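Local structure of yfhH hypothetical protein (Bacillus subtilis, 1SF9) at residues K27-M32 with N38-L43; S45-K50 with A61-K66; T96-N101 with Q114-L119. The protein is of unknown function but forms a homodimer and may act as a transcriptional regulator. One frame throughout, in Å; residues are numbered along the deposited sequence. Where two conformers were deposited one is given.

Interaction 1 of 3, residues K27-M32 with N38-L43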
ATOM      1  N   LYS A  27      -0.636   7.453 -10.745  1.00 12.43           N
ATOM      2  CA  LYS A  27      -0.289   8.694 -11.435  1.00 15.02           C
ATOM      3  C   LYS A  27      -0.959   9.862 -10.720  1.00 14.24           C
ATOM      4  O   LYS A  27      -0.358  10.914 -10.496  1.00 15.98           O
ATOM      5  CB  LYS A  27      -0.774   8.624 -12.890  1.00 16.03           C
ATOM      6  CG  LYS A  27      -0.438   9.832 -13.759  1.00 20.48           C
ATOM      7  CD  LYS A  27      -1.003   9.623 -15.159  1.00 21.74           C
ATOM      8  CE  LYS A  27      -0.747  10.811 -16.076  1.00 26.67           C
ATOM      9  NZ  LYS A  27       0.712  11.018 -16.297  1.00 31.38           N
ATOM     10  N   ARG A  28      -2.215   9.666 -10.363  1.00 14.12           N
ATOM     11  CA  ARG A  28      -2.986  10.696  -9.686  1.00 13.48           C
ATOM     12  C   ARG A  28      -2.390  11.040  -8.318  1.00 13.86           C
ATOM     13  O   ARG A  28      -2.154  12.207  -8.014  1.00 11.76           O
ATOM     14  CB  ARG A  28      -4.434  10.220  -9.538  1.00 16.31           C
ATOM     15  CG  ARG A  28      -5.372  11.255  -8.997  1.00 21.24           C
ATOM     16  CD  ARG A  28      -6.805  10.743  -8.991  1.00 25.09           C
ATOM     17  NE  ARG A  28      -7.667  11.621  -8.205  1.00 28.78           N
ATOM     18  CZ  ARG A  28      -8.279  11.253  -7.085  1.00 29.51           C
ATOM     19  NH1 ARG A  28      -8.124  10.022  -6.622  1.00 29.23           N
ATOM     20  NH2 ARG A  28      -9.043  12.117  -6.427  1.00 31.26           N
ATOM     21  N   TYR A  29      -2.123  10.016  -7.509  0.80 10.78           N
ATOM     22  CA  TYR A  29      -1.565  10.244  -6.173  0.80 10.67           C
ATOM     23  C   TYR A  29      -0.176  10.875  -6.210  0.80 11.93           C
ATOM     24  O   TYR A  29       0.171  11.665  -5.341  0.80 12.34           O
ATOM     25  CB  TYR A  29      -1.466   8.925  -5.377  0.80  9.63           C
ATOM     26  CG  TYR A  29      -2.786   8.322  -4.956  0.80 11.01           C
ATOM     27  CD1 TYR A  29      -2.826   7.085  -4.297  0.80  8.15           C
ATOM     28  CD2 TYR A  29      -3.990   8.990  -5.176  0.80  9.37           C
ATOM     29  CE1 TYR A  29      -4.034   6.537  -3.867  0.80 11.34           C
ATOM     30  CE2 TYR A  29      -5.193   8.465  -4.747  0.80 11.72           C
ATOM     31  CZ  TYR A  29      -5.209   7.231  -4.093  0.80 10.66           C
ATOM     32  OH  TYR A  29      -6.392   6.702  -3.664  0.80 14.06           O
ATOM     33  N   SER A  30       0.615  10.511  -7.211  1.00 12.99           N
ATOM     34  CA  SER A  30       1.981  11.018  -7.331  1.00 15.63           C
ATOM     35  C   SER A  30       2.029  12.524  -7.548  1.00 17.29           C
ATOM     36  O   SER A  30       3.054  13.147  -7.316  1.00 17.78           O
ATOM     37  CB  SER A  30       2.714  10.328  -8.480  1.00 14.91           C
ATOM     38  OG  SER A  30       2.227  10.752  -9.754  1.00 19.93           O
ATOM     39  N   GLN A  31       0.914  13.094  -7.984  1.00 18.21           N
ATOM     40  CA  GLN A  31       0.858  14.525  -8.266  1.00 20.23           C
ATOM     41  C   GLN A  31       0.114  15.319  -7.196  1.00 20.05           C
ATOM     42  O   GLN A  31       0.031  16.550  -7.266  1.00 21.23           O
ATOM     43  CB  GLN A  31       0.201  14.734  -9.632  1.00 23.43           C
ATOM     44  CG  GLN A  31       1.007  14.132 -10.785  1.00 28.56           C
ATOM     45  CD  GLN A  31       0.250  14.142 -12.096  1.00 33.01           C
ATOM     46  OE1 GLN A  31      -0.730  13.416 -12.273  1.00 34.37           O
ATOM     47  NE2 GLN A  31       0.699  14.976 -13.026  1.00 36.73           N
ATOM     48  N   MET A  32      -0.405  14.613  -6.197  0.80 17.40           N
ATOM     49  CA  MET A  32      -1.135  15.259  -5.114  0.80 16.86           C
ATOM     50  C   MET A  32      -0.249  15.859  -4.035  0.80 16.75           C
ATOM     51  O   MET A  32       0.839  15.355  -3.720  0.80 16.84           O
ATOM     52  CB  MET A  32      -2.077  14.269  -4.414  0.80 15.05           C
ATOM     53  CG  MET A  32      -3.360  13.947  -5.133  0.80 14.58           C
ATOM     54  SD  MET A  32      -4.314  12.808  -4.096  0.80 13.64           S
ATOM     55  CE  MET A  32      -5.727  12.437  -5.181  0.80 17.28           C
ATOM     56  N   ASN A  38      -4.417  13.715   2.191  1.00 11.68           N
ATOM     57  CA  ASN A  38      -5.179  13.574   3.425  1.00 13.14           C
ATOM     58  C   ASN A  38      -6.677  13.650   3.139  1.00 11.28           C
ATOM     59  O   ASN A  38      -7.452  12.937   3.769  1.00 10.83           O
ATOM     60  CB  ASN A  38      -4.808  14.665   4.433  1.00 14.07           C
ATOM     61  CG  ASN A  38      -3.448  14.446   5.050  1.00 19.39           C
ATOM     62  OD1 ASN A  38      -3.089  13.333   5.398  1.00 20.97           O
ATOM     63  ND2 ASN A  38      -2.691  15.525   5.212  1.00 25.44           N
ATOM     64  N   THR A  39      -7.082  14.522   2.218  1.00 11.20           N
ATOM     65  CA  THR A  39      -8.504  14.650   1.860  1.00 11.42           C
ATOM     66  C   THR A  39      -8.982  13.344   1.223  1.00 11.84           C
ATOM     67  O   THR A  39     -10.045  12.836   1.543  1.00 10.50           O
ATOM     68  CB  THR A  39      -8.718  15.818   0.886  1.00 15.93           C
ATOM     69  OG1 THR A  39      -8.321  17.028   1.537  1.00 17.36           O
ATOM     70  CG2 THR A  39     -10.181  15.936   0.492  1.00 16.75           C
ATOM     71  N   GLU A  40      -8.173  12.806   0.320  0.80 11.29           N
ATOM     72  CA  GLU A  40      -8.491  11.545  -0.362  0.80 11.16           C
ATOM     73  C   GLU A  40      -8.651  10.405   0.641  0.80 11.05           C
ATOM     74  O   GLU A  40      -9.593   9.611   0.548  0.80  9.71           O
ATOM     75  CB  GLU A  40      -7.372  11.193  -1.344  0.80 11.23           C
ATOM     76  CG  GLU A  40      -7.450   9.779  -1.929  0.80 14.99           C
ATOM     77  CD  GLU A  40      -8.543   9.637  -2.960  0.80 18.03           C
ATOM     78  OE1 GLU A  40      -8.629   8.573  -3.625  0.80 17.78           O
ATOM     79  OE2 GLU A  40      -9.320  10.603  -3.114  0.80 22.52           O
ATOM     80  N   ILE A  41      -7.733  10.325   1.600  1.00 10.28           N
ATOM     81  CA  ILE A  41      -7.778   9.279   2.611  1.00 10.04           C
ATOM     82  C   ILE A  41      -9.019   9.436   3.491  1.00 10.92           C
ATOM     83  O   ILE A  41      -9.664   8.464   3.846  1.00  9.61           O
ATOM     84  CB  ILE A  41      -6.487   9.278   3.469  1.00 11.82           C
ATOM     85  CG1 ILE A  41      -5.322   8.768   2.605  1.00 11.85           C
ATOM     86  CG2 ILE A  41      -6.638   8.349   4.696  1.00 12.85           C
ATOM     87  CD1 ILE A  41      -3.954   9.070   3.172  1.00 12.94           C
ATOM     88  N   ALA A  42      -9.378  10.676   3.819  1.00  9.69           N
ATOM     89  CA  ALA A  42     -10.577  10.882   4.636  1.00 10.28           C
ATOM     90  C   ALA A  42     -11.826  10.427   3.888  1.00  9.07           C
ATOM     91  O   ALA A  42     -12.713   9.795   4.474  1.00 11.07           O
ATOM     92  CB  ALA A  42     -10.694  12.375   5.018  1.00  9.53           C
ATOM     93  N   LEU A  43     -11.917  10.755   2.599  0.80  7.70           N
ATOM     94  CA  LEU A  43     -13.069  10.366   1.802  0.80  6.81           C
ATOM     95  C   LEU A  43     -13.133   8.845   1.666  0.80  9.84           C
ATOM     96  O   LEU A  43     -14.198   8.247   1.798  0.80 10.29           O
ATOM     97  CB  LEU A  43     -13.010  11.014   0.430  0.80  9.69           C
ATOM     98  CG  LEU A  43     -13.258  12.529   0.432  0.80 10.92           C
ATOM     99  CD1 LEU A  43     -13.126  13.103  -0.973  0.80 11.68           C
ATOM    100  CD2 LEU A  43     -14.657  12.804   0.983  0.80 11.85           C
TER

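Interaction 2 of 3, residues S45-K50 with A61-K66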
ATOM      1  N   SER A  45     -11.884   6.677   3.709  1.00  8.26           N
ATOM      2  CA  SER A  45     -12.162   6.134   5.034  1.00 10.74           C
ATOM      3  C   SER A  45     -13.629   6.224   5.370  1.00 11.68           C
ATOM      4  O   SER A  45     -14.172   5.322   6.000  1.00 11.81           O
ATOM      5  CB  SER A  45     -11.336   6.842   6.095  1.00 11.21           C
ATOM      6  OG  SER A  45      -9.956   6.605   5.867  1.00 16.31           O
ATOM      7  N   GLU A  46     -14.280   7.316   4.965  1.00 12.09           N
ATOM      8  CA  GLU A  46     -15.719   7.434   5.229  1.00 10.97           C
ATOM      9  C   GLU A  46     -16.477   6.375   4.413  1.00 12.81           C
ATOM     10  O   GLU A  46     -17.424   5.770   4.912  1.00 14.16           O
ATOM     11  CB  GLU A  46     -16.230   8.832   4.876  1.00 14.62           C
ATOM     12  CG  GLU A  46     -17.679   9.044   5.290  1.00 22.95           C
ATOM     13  CD  GLU A  46     -17.877   9.114   6.807  1.00 28.08           C
ATOM     14  OE1 GLU A  46     -19.042   8.988   7.250  1.00 32.84           O
ATOM     15  OE2 GLU A  46     -16.889   9.306   7.555  1.00 31.08           O
ATOM     16  N   LYS A  47     -16.072   6.140   3.168  1.00 10.99           N
ATOM     17  CA  LYS A  47     -16.748   5.123   2.366  1.00 11.47           C
ATOM     18  C   LYS A  47     -16.500   3.736   2.964  1.00 11.54           C
ATOM     19  O   LYS A  47     -17.386   2.873   2.927  1.00 12.98           O
ATOM     20  CB  LYS A  47     -16.266   5.146   0.913  1.00 12.21           C
ATOM     21  CG  LYS A  47     -16.692   6.397   0.168  1.00 15.53           C
ATOM     22  CD  LYS A  47     -16.180   6.421  -1.274  1.00 21.44           C
ATOM     23  CE  LYS A  47     -16.592   7.730  -1.969  1.00 24.54           C
ATOM     24  NZ  LYS A  47     -16.015   7.784  -3.335  1.00 30.16           N
ATOM     25  N   ALA A  48     -15.305   3.527   3.506  1.00  9.59           N
ATOM     26  CA  ALA A  48     -14.963   2.222   4.090  1.00 10.96           C
ATOM     27  C   ALA A  48     -15.781   1.988   5.350  1.00 12.79           C
ATOM     28  O   ALA A  48     -16.236   0.866   5.621  1.00 13.72           O
ATOM     29  CB  ALA A  48     -13.463   2.146   4.413  1.00  9.78           C
ATOM     30  N   ARG A  49     -15.980   3.045   6.126  1.00 14.29           N
ATOM     31  CA  ARG A  49     -16.754   2.923   7.352  1.00 17.61           C
ATOM     32  C   ARG A  49     -18.150   2.465   7.001  1.00 16.29           C
ATOM     33  O   ARG A  49     -18.718   1.604   7.671  1.00 17.66           O
ATOM     34  CB  ARG A  49     -16.829   4.264   8.081  1.00 20.27           C
ATOM     35  CG  ARG A  49     -17.762   4.233   9.271  1.00 29.28           C
ATOM     36  CD  ARG A  49     -17.486   5.380  10.215  1.00 34.04           C
ATOM     37  NE  ARG A  49     -16.150   5.284  10.795  1.00 40.27           N
ATOM     38  CZ  ARG A  49     -15.080   5.915  10.320  1.00 42.25           C
ATOM     39  NH1 ARG A  49     -13.900   5.761  10.909  1.00 44.06           N
ATOM     40  NH2 ARG A  49     -15.192   6.723   9.273  1.00 44.03           N
ATOM     41  N   LYS A  50     -18.708   3.036   5.945  1.00 16.58           N
ATOM     42  CA  LYS A  50     -20.044   2.653   5.544  1.00 18.37           C
ATOM     43  C   LYS A  50     -20.074   1.215   5.056  1.00 18.02           C
ATOM     44  O   LYS A  50     -20.992   0.471   5.387  1.00 17.81           O
ATOM     45  CB  LYS A  50     -20.580   3.620   4.499  1.00 19.43           C
ATOM     46  CG  LYS A  50     -21.020   4.925   5.152  1.00 26.79           C
ATOM     47  CD  LYS A  50     -20.630   6.157   4.354  1.00 32.26           C
ATOM     48  CE  LYS A  50     -21.648   6.488   3.287  1.00 35.54           C
ATOM     49  NZ  LYS A  50     -21.331   7.804   2.673  1.00 37.99           N
ATOM     50  N   ALA A  61     -12.710  -4.201   1.314  1.00  7.97           N
ATOM     51  CA  ALA A  61     -11.336  -4.570   0.994  1.00  8.21           C
ATOM     52  C   ALA A  61     -10.759  -3.727  -0.141  1.00  7.26           C
ATOM     53  O   ALA A  61      -9.597  -3.340  -0.087  1.00  6.33           O
ATOM     54  CB  ALA A  61     -11.261  -6.077   0.642  1.00 11.40           C
ATOM     55  N   VAL A  62     -11.565  -3.446  -1.154  1.00  7.50           N
ATOM     56  CA  VAL A  62     -11.097  -2.620  -2.276  1.00  6.88           C
ATOM     57  C   VAL A  62     -10.721  -1.230  -1.758  1.00  9.27           C
ATOM     58  O   VAL A  62      -9.672  -0.698  -2.102  1.00  8.54           O
ATOM     59  CB  VAL A  62     -12.205  -2.472  -3.337  1.00  7.75           C
ATOM     60  CG1 VAL A  62     -11.843  -1.394  -4.349  1.00 10.87           C
ATOM     61  CG2 VAL A  62     -12.409  -3.788  -4.049  1.00 11.60           C
ATOM     62  N   LEU A  63     -11.575  -0.661  -0.913  1.00  7.34           N
ATOM     63  CA  LEU A  63     -11.324   0.672  -0.348  1.00  6.57           C
ATOM     64  C   LEU A  63     -10.096   0.650   0.542  1.00  7.30           C
ATOM     65  O   LEU A  63      -9.277   1.554   0.478  1.00  6.81           O
ATOM     66  CB  LEU A  63     -12.536   1.148   0.464  1.00  4.05           C
ATOM     67  CG  LEU A  63     -13.742   1.515  -0.412  1.00  8.06           C
ATOM     68  CD1 LEU A  63     -15.018   1.547   0.438  1.00  7.45           C
ATOM     69  CD2 LEU A  63     -13.497   2.889  -1.055  1.00 10.21           C
ATOM     70  N   GLU A  64      -9.932  -0.396   1.359  1.00  7.34           N
ATOM     71  CA  GLU A  64      -8.767  -0.420   2.245  1.00  8.06           C
ATOM     72  C   GLU A  64      -7.480  -0.583   1.455  1.00  6.66           C
ATOM     73  O   GLU A  64      -6.462  -0.062   1.858  1.00  7.41           O
ATOM     74  CB  GLU A  64      -8.872  -1.528   3.296  1.00  9.42           C
ATOM     75  CG  GLU A  64      -9.998  -1.277   4.331  1.00 10.73           C
ATOM     76  CD  GLU A  64      -9.787  -0.032   5.166  1.00 16.65           C
ATOM     77  OE1 GLU A  64      -8.636   0.434   5.281  1.00 17.96           O
ATOM     78  OE2 GLU A  64     -10.789   0.480   5.729  1.00 16.76           O
ATOM     79  N   ARG A  65      -7.508  -1.304   0.342  1.00  7.58           N
ATOM     80  CA  ARG A  65      -6.277  -1.383  -0.439  1.00  7.24           C
ATOM     81  C   ARG A  65      -5.935  -0.002  -1.006  1.00  8.94           C
ATOM     82  O   ARG A  65      -4.757   0.338  -1.107  1.00  8.60           O
ATOM     83  CB  ARG A  65      -6.389  -2.414  -1.558  1.00  6.67           C
ATOM     84  CG  ARG A  65      -6.295  -3.832  -0.975  1.00  8.56           C
ATOM     85  CD  ARG A  65      -6.199  -4.932  -2.024  1.00  6.52           C
ATOM     86  NE  ARG A  65      -7.390  -5.089  -2.852  1.00  8.33           N
ATOM     87  CZ  ARG A  65      -8.434  -5.860  -2.537  1.00  8.40           C
ATOM     88  NH1 ARG A  65      -9.463  -5.952  -3.364  1.00 10.98           N
ATOM     89  NH2 ARG A  65      -8.460  -6.525  -1.385  1.00  8.20           N
ATOM     90  N   LYS A  66      -6.947   0.769  -1.410  0.80  7.26           N
ATOM     91  CA  LYS A  66      -6.680   2.119  -1.915  0.80  7.61           C
ATOM     92  C   LYS A  66      -6.125   3.012  -0.810  0.80  7.30           C
ATOM     93  O   LYS A  66      -5.230   3.824  -1.049  0.80  7.88           O
ATOM     94  CB  LYS A  66      -7.941   2.761  -2.486  0.80  7.08           C
ATOM     95  CG  LYS A  66      -8.410   2.089  -3.740  0.80  8.47           C
ATOM     96  CD  LYS A  66      -9.565   2.819  -4.375  0.80 14.96           C
ATOM     97  CE  LYS A  66      -9.947   2.158  -5.694  0.80 18.94           C
ATOM     98  NZ  LYS A  66      -8.919   2.420  -6.738  0.80 23.92           N
TER

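Interaction 3 of 3, residues T96-N101 with Q114-L119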
ATOM      1  N   THR A  96      12.527  -7.770   5.206  1.00  4.33           N
ATOM      2  CA  THR A  96      13.814  -7.115   5.022  1.00  4.90           C
ATOM      3  C   THR A  96      13.811  -6.418   3.665  1.00  3.66           C
ATOM      4  O   THR A  96      13.517  -7.029   2.640  1.00  6.33           O
ATOM      5  CB  THR A  96      14.941  -8.159   5.085  1.00  5.30           C
ATOM      6  OG1 THR A  96      14.878  -8.832   6.364  1.00  5.15           O
ATOM      7  CG2 THR A  96      16.305  -7.496   4.878  1.00  6.91           C
ATOM      8  N   ILE A  97      14.153  -5.133   3.659  1.00  4.21           N
ATOM      9  CA  ILE A  97      14.155  -4.379   2.414  1.00  5.49           C
ATOM     10  C   ILE A  97      15.418  -4.622   1.572  1.00  6.38           C
ATOM     11  O   ILE A  97      16.527  -4.592   2.092  1.00  7.64           O
ATOM     12  CB  ILE A  97      14.067  -2.872   2.696  1.00  5.35           C
ATOM     13  CG1 ILE A  97      12.743  -2.571   3.399  1.00  3.79           C
ATOM     14  CG2 ILE A  97      14.146  -2.055   1.371  1.00  6.48           C
ATOM     15  CD1 ILE A  97      12.465  -1.046   3.531  1.00  7.23           C
ATOM     16  N   SER A  98      15.233  -4.868   0.279  1.00  5.24           N
ATOM     17  CA  SER A  98      16.357  -5.048  -0.644  1.00  8.62           C
ATOM     18  C   SER A  98      16.620  -3.676  -1.270  1.00  6.30           C
ATOM     19  O   SER A  98      17.771  -3.211  -1.366  1.00  7.51           O
ATOM     20  CB  SER A  98      16.035  -6.075  -1.727  1.00  9.32           C
ATOM     21  OG  SER A  98      15.925  -7.383  -1.156  1.00  9.38           O
ATOM     22  N   TYR A  99      15.544  -3.047  -1.749  1.00  5.05           N
ATOM     23  CA  TYR A  99      15.654  -1.705  -2.313  1.00  4.46           C
ATOM     24  C   TYR A  99      14.290  -1.049  -2.403  1.00  6.16           C
ATOM     25  O   TYR A  99      13.241  -1.686  -2.206  1.00  6.58           O
ATOM     26  CB  TYR A  99      16.307  -1.706  -3.722  1.00  4.55           C
ATOM     27  CG  TYR A  99      15.530  -2.465  -4.763  1.00  6.51           C
ATOM     28  CD1 TYR A  99      14.573  -1.828  -5.558  1.00  8.38           C
ATOM     29  CD2 TYR A  99      15.724  -3.829  -4.933  1.00  8.06           C
ATOM     30  CE1 TYR A  99      13.829  -2.551  -6.507  1.00 10.73           C
ATOM     31  CE2 TYR A  99      14.972  -4.554  -5.873  1.00  9.68           C
ATOM     32  CZ  TYR A  99      14.037  -3.901  -6.649  1.00 11.57           C
ATOM     33  OH  TYR A  99      13.310  -4.632  -7.573  1.00 14.96           O
ATOM     34  N   LEU A 100      14.297   0.244  -2.675  1.00  6.60           N
ATOM     35  CA  LEU A 100      13.049   0.989  -2.793  1.00  8.83           C
ATOM     36  C   LEU A 100      12.828   1.407  -4.237  1.00  9.15           C
ATOM     37  O   LEU A 100      13.792   1.620  -4.983  1.00  9.99           O
ATOM     38  CB  LEU A 100      13.103   2.256  -1.936  1.00  8.20           C
ATOM     39  CG  LEU A 100      13.367   2.067  -0.433  1.00 12.63           C
ATOM     40  CD1 LEU A 100      13.662   3.400   0.201  1.00 19.23           C
ATOM     41  CD2 LEU A 100      12.150   1.425   0.202  1.00 11.99           C
ATOM     42  N   ASN A 101      11.557   1.469  -4.646  1.00  6.94           N
ATOM     43  CA  ASN A 101      11.243   1.973  -5.986  1.00  8.86           C
ATOM     44  C   ASN A 101       9.840   2.568  -5.888  1.00  9.63           C
ATOM     45  O   ASN A 101       8.884   1.873  -5.547  1.00  8.95           O
ATOM     46  CB  ASN A 101      11.285   0.888  -7.049  1.00 11.76           C
ATOM     47  CG  ASN A 101      11.159   1.476  -8.443  1.00 16.30           C
ATOM     48  OD1 ASN A 101      11.575   2.602  -8.672  1.00 20.27           O
ATOM     49  ND2 ASN A 101      10.602   0.721  -9.362  1.00 24.02           N
ATOM     50  N   GLN A 114      13.359 -16.847  -0.023  1.00  8.72           N
ATOM     51  CA  GLN A 114      13.679 -17.167  -1.400  1.00  9.83           C
ATOM     52  C   GLN A 114      12.773 -16.421  -2.378  1.00  8.38           C
ATOM     53  O   GLN A 114      12.921 -16.567  -3.593  1.00 12.18           O
ATOM     54  CB  GLN A 114      13.534 -18.671  -1.618  1.00 12.48           C
ATOM     55  CG  GLN A 114      12.090 -19.210  -1.474  1.00 13.75           C
ATOM     56  CD  GLN A 114      11.506 -19.215  -0.027  1.00 17.77           C
ATOM     57  OE1 GLN A 114      10.350 -19.552   0.166  1.00 25.83           O
ATOM     58  NE2 GLN A 114      12.300 -18.873   0.949  1.00 19.91           N
ATOM     59  N   GLN A 115      11.843 -15.627  -1.852  1.00  8.13           N
ATOM     60  CA  GLN A 115      10.878 -14.911  -2.704  1.00  9.48           C
ATOM     61  C   GLN A 115      10.981 -13.397  -2.607  1.00  9.35           C
ATOM     62  O   GLN A 115      10.554 -12.813  -1.605  1.00  8.88           O
ATOM     63  CB  GLN A 115       9.446 -15.330  -2.305  1.00  7.94           C
ATOM     64  CG  GLN A 115       9.246 -16.846  -2.164  1.00 10.12           C
ATOM     65  CD  GLN A 115       7.807 -17.255  -1.903  1.00 11.04           C
ATOM     66  OE1 GLN A 115       6.967 -16.435  -1.556  1.00 12.09           O
ATOM     67  NE2 GLN A 115       7.530 -18.539  -2.046  1.00 15.11           N
ATOM     68  N   GLU A 116      11.526 -12.764  -3.633  0.70  9.57           N
ATOM     69  CA  GLU A 116      11.620 -11.325  -3.586  0.70 10.87           C
ATOM     70  C   GLU A 116      10.205 -10.857  -3.896  0.70 12.10           C
ATOM     71  O   GLU A 116       9.469 -11.502  -4.652  0.70 15.33           O
ATOM     72  CB  GLU A 116      12.639 -10.830  -4.628  0.70 15.16           C
ATOM     73  CG  GLU A 116      12.867  -9.313  -4.672  0.70 18.55           C
ATOM     74  CD  GLU A 116      13.654  -8.742  -3.489  0.70 19.35           C
ATOM     75  OE1 GLU A 116      14.206  -9.503  -2.667  0.70 19.25           O
ATOM     76  OE2 GLU A 116      13.729  -7.499  -3.398  0.70 21.68           O
ATOM     77  N   GLU A 117       9.787  -9.782  -3.245  1.00  9.25           N
ATOM     78  CA  GLU A 117       8.468  -9.253  -3.490  1.00 10.05           C
ATOM     79  C   GLU A 117       8.318  -7.808  -3.108  1.00 10.37           C
ATOM     80  O   GLU A 117       9.196  -7.238  -2.460  1.00  8.44           O
ATOM     81  CB  GLU A 117       7.480 -10.066  -2.721  1.00 13.56           C
ATOM     82  CG  GLU A 117       7.864 -10.193  -1.289  1.00 12.65           C
ATOM     83  CD  GLU A 117       6.652 -10.317  -0.452  1.00 18.84           C
ATOM     84  OE1 GLU A 117       6.576 -11.231   0.397  1.00 15.09           O
ATOM     85  OE2 GLU A 117       5.780  -9.475  -0.675  1.00 20.37           O
ATOM     86  N   ALA A 118       7.189  -7.215  -3.480  1.00  6.06           N
ATOM     87  CA  ALA A 118       7.031  -5.795  -3.186  1.00  6.14           C
ATOM     88  C   ALA A 118       5.880  -5.470  -2.271  1.00  6.11           C
ATOM     89  O   ALA A 118       4.788  -5.992  -2.475  1.00  7.50           O
ATOM     90  CB  ALA A 118       6.838  -5.045  -4.479  1.00  7.20           C
ATOM     91  N   LEU A 119       6.130  -4.600  -1.288  1.00  4.66           N
ATOM     92  CA  LEU A 119       5.081  -4.124  -0.366  1.00  4.57           C
ATOM     93  C   LEU A 119       5.092  -2.606  -0.301  1.00  4.55           C
ATOM     94  O   LEU A 119       6.152  -1.973  -0.383  1.00  5.93           O
ATOM     95  CB  LEU A 119       5.307  -4.617   1.067  1.00  6.29           C
ATOM     96  CG  LEU A 119       5.166  -6.116   1.321  1.00  7.80           C
ATOM     97  CD1 LEU A 119       5.636  -6.434   2.748  1.00  9.90           C
ATOM     98  CD2 LEU A 119       3.714  -6.514   1.133  1.00 11.13           C
TER

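Interaction 1 of 3, residues K27-M32 with N38-L43
Two consecutive helices, 17-30 and 34-53, form a helical hairpin with a short connection, and close to that connection E40 reaches across to R28, Y29 and M32. E40 carries most of the contact: its carboxylate oxygen OE1 takes two donors from the first segment. The firmer one is the phenol, with Y29 OH donating to E40 OE1 at 2.9 Å through the anti lone pair, the one pointing away from OE2. OE1 sits at the edge of the Y29 ring and in its plane, while the carboxylate is turned 68° against that ring. The second, from R28 NH1 to E40 OE1 at 3.4 Å, is a weak hydrogen bond within a salt bridge. R28 gets there with a chain extended from CG to NE, whereas E40 bends at chi2 (74°) to bring its carboxylate to both donors. The E40 CG methylene also lies 3.8 Å from Y29 CE2, so the tyrosine meets both the polar end and the stem. Y29 also packs on L44 of helix 34-53 and A70 of helix 57-74. M32 closes the group: its CE lies 4.4 Å from E40 CB and, 3.4 Å above the guanidinium plane of R28, sits over the centre of that group.

Interaction 2 of 3, residues S45-K50 with A61-K66
L63 and A48 point at each other across the contact, their CA atoms 5.9 Å apart. The small A48 side chain lets L63 push right up to the backbone of the opposing helix: L63 CD1 lies 3.7 Å from A48 N and just as near K47 C, while the two CB atoms, A48 CB and L63 CB, stand 4.2 Å apart. With CG anti to the carbonyl carbon (chi1 -71°), the isobutyl group continues toward helix 34-53. K47 supplies the flank of this seat. Its CB touches L63 CD1 at 3.8 Å and L63 CD2 at 4.1 Å, after which the extended lysine chain carries its ammonium away from the contact. The segments belong to a helical hairpin in which helices 34-53 and 57-74 run antiparallel; the axes of segments 45-50 and 61-66 make 155° and approach to 9.2 Å. L44 also packs on L63, and L60 on A48, so the apolar seam continues along both helices. On the other flank of A48, E64 bends at chi2 and curls its carboxylate back across the gap, leaving OE2 3.4 Å from the methyl A48 CB.

Interaction 3 of 3, residues T96-N101 with Q114-L119
The Y99 ring and the E116 carboxylate lie almost in the same orientation, their planes only 15° apart, although the two side chains cross at a slant. Carboxylate oxygen E116 OE2 approaches the ring obliquely, 4.0 Å from Y99 CE2. The phenol ring also meets the indole of W106, again nearly parallel, at about 10°. W106 belongs to strand 104-109, which runs between the two segments, and the E116 side chain touches it as well; the tryptophan therefore serves as a shared neighbour for both sides.

S98 makes the closer approach. Its hydroxyl faces both carboxylate oxygens, S98 OG being 3.1 Å from E116 OE1 and 3.1 Å from E116 OE2. The hydroxyl may donate to OE1, though which acceptor takes its proton is left open. The serine CB is pressed close too, with E116 OE2 3.2 Å from S98 CB. E116 arrives there by setting CG anti to its backbone N (chi1 -179°) and then bending at chi2, which swings the carboxylate across the middle strand. The next residue of strand 115-120, E117, forms a salt bridge through OE1 with R109 of strand 104-109.

The CA atoms of S98 and E116 are 8.4 Å apart, as suits strands separated by one other in the antiparallel sheet. On strand 94-101, S98 and Y99 both face W106 of strand 104-109, S98 with a helix-like psi: a classic beta bulge, here meeting the glutamate of strand 115-120, an outermost strand of the sheet within this chain.

How the interactions relate
Interactions 1 and 2 form one helical region: both use helix 34-53, their centres are 14 Å apart, and they touch where Y29 OH comes 4.1 Å from K66 O in a packing contact. Helix 34-53 meets helix 17-30 in interaction 1 and helix 57-74 in interaction 2. Interaction 3 belongs to the sheet, beyond the centre of the chain, with its centre about 25 Å from that of interaction 1 and about 26 Å from that of interaction 2; the nearest atoms stay about 10 Å or more away. A bound platinum(II) ion lies about 4 Å from the Y29 side chain and about 11 Å from that of L63.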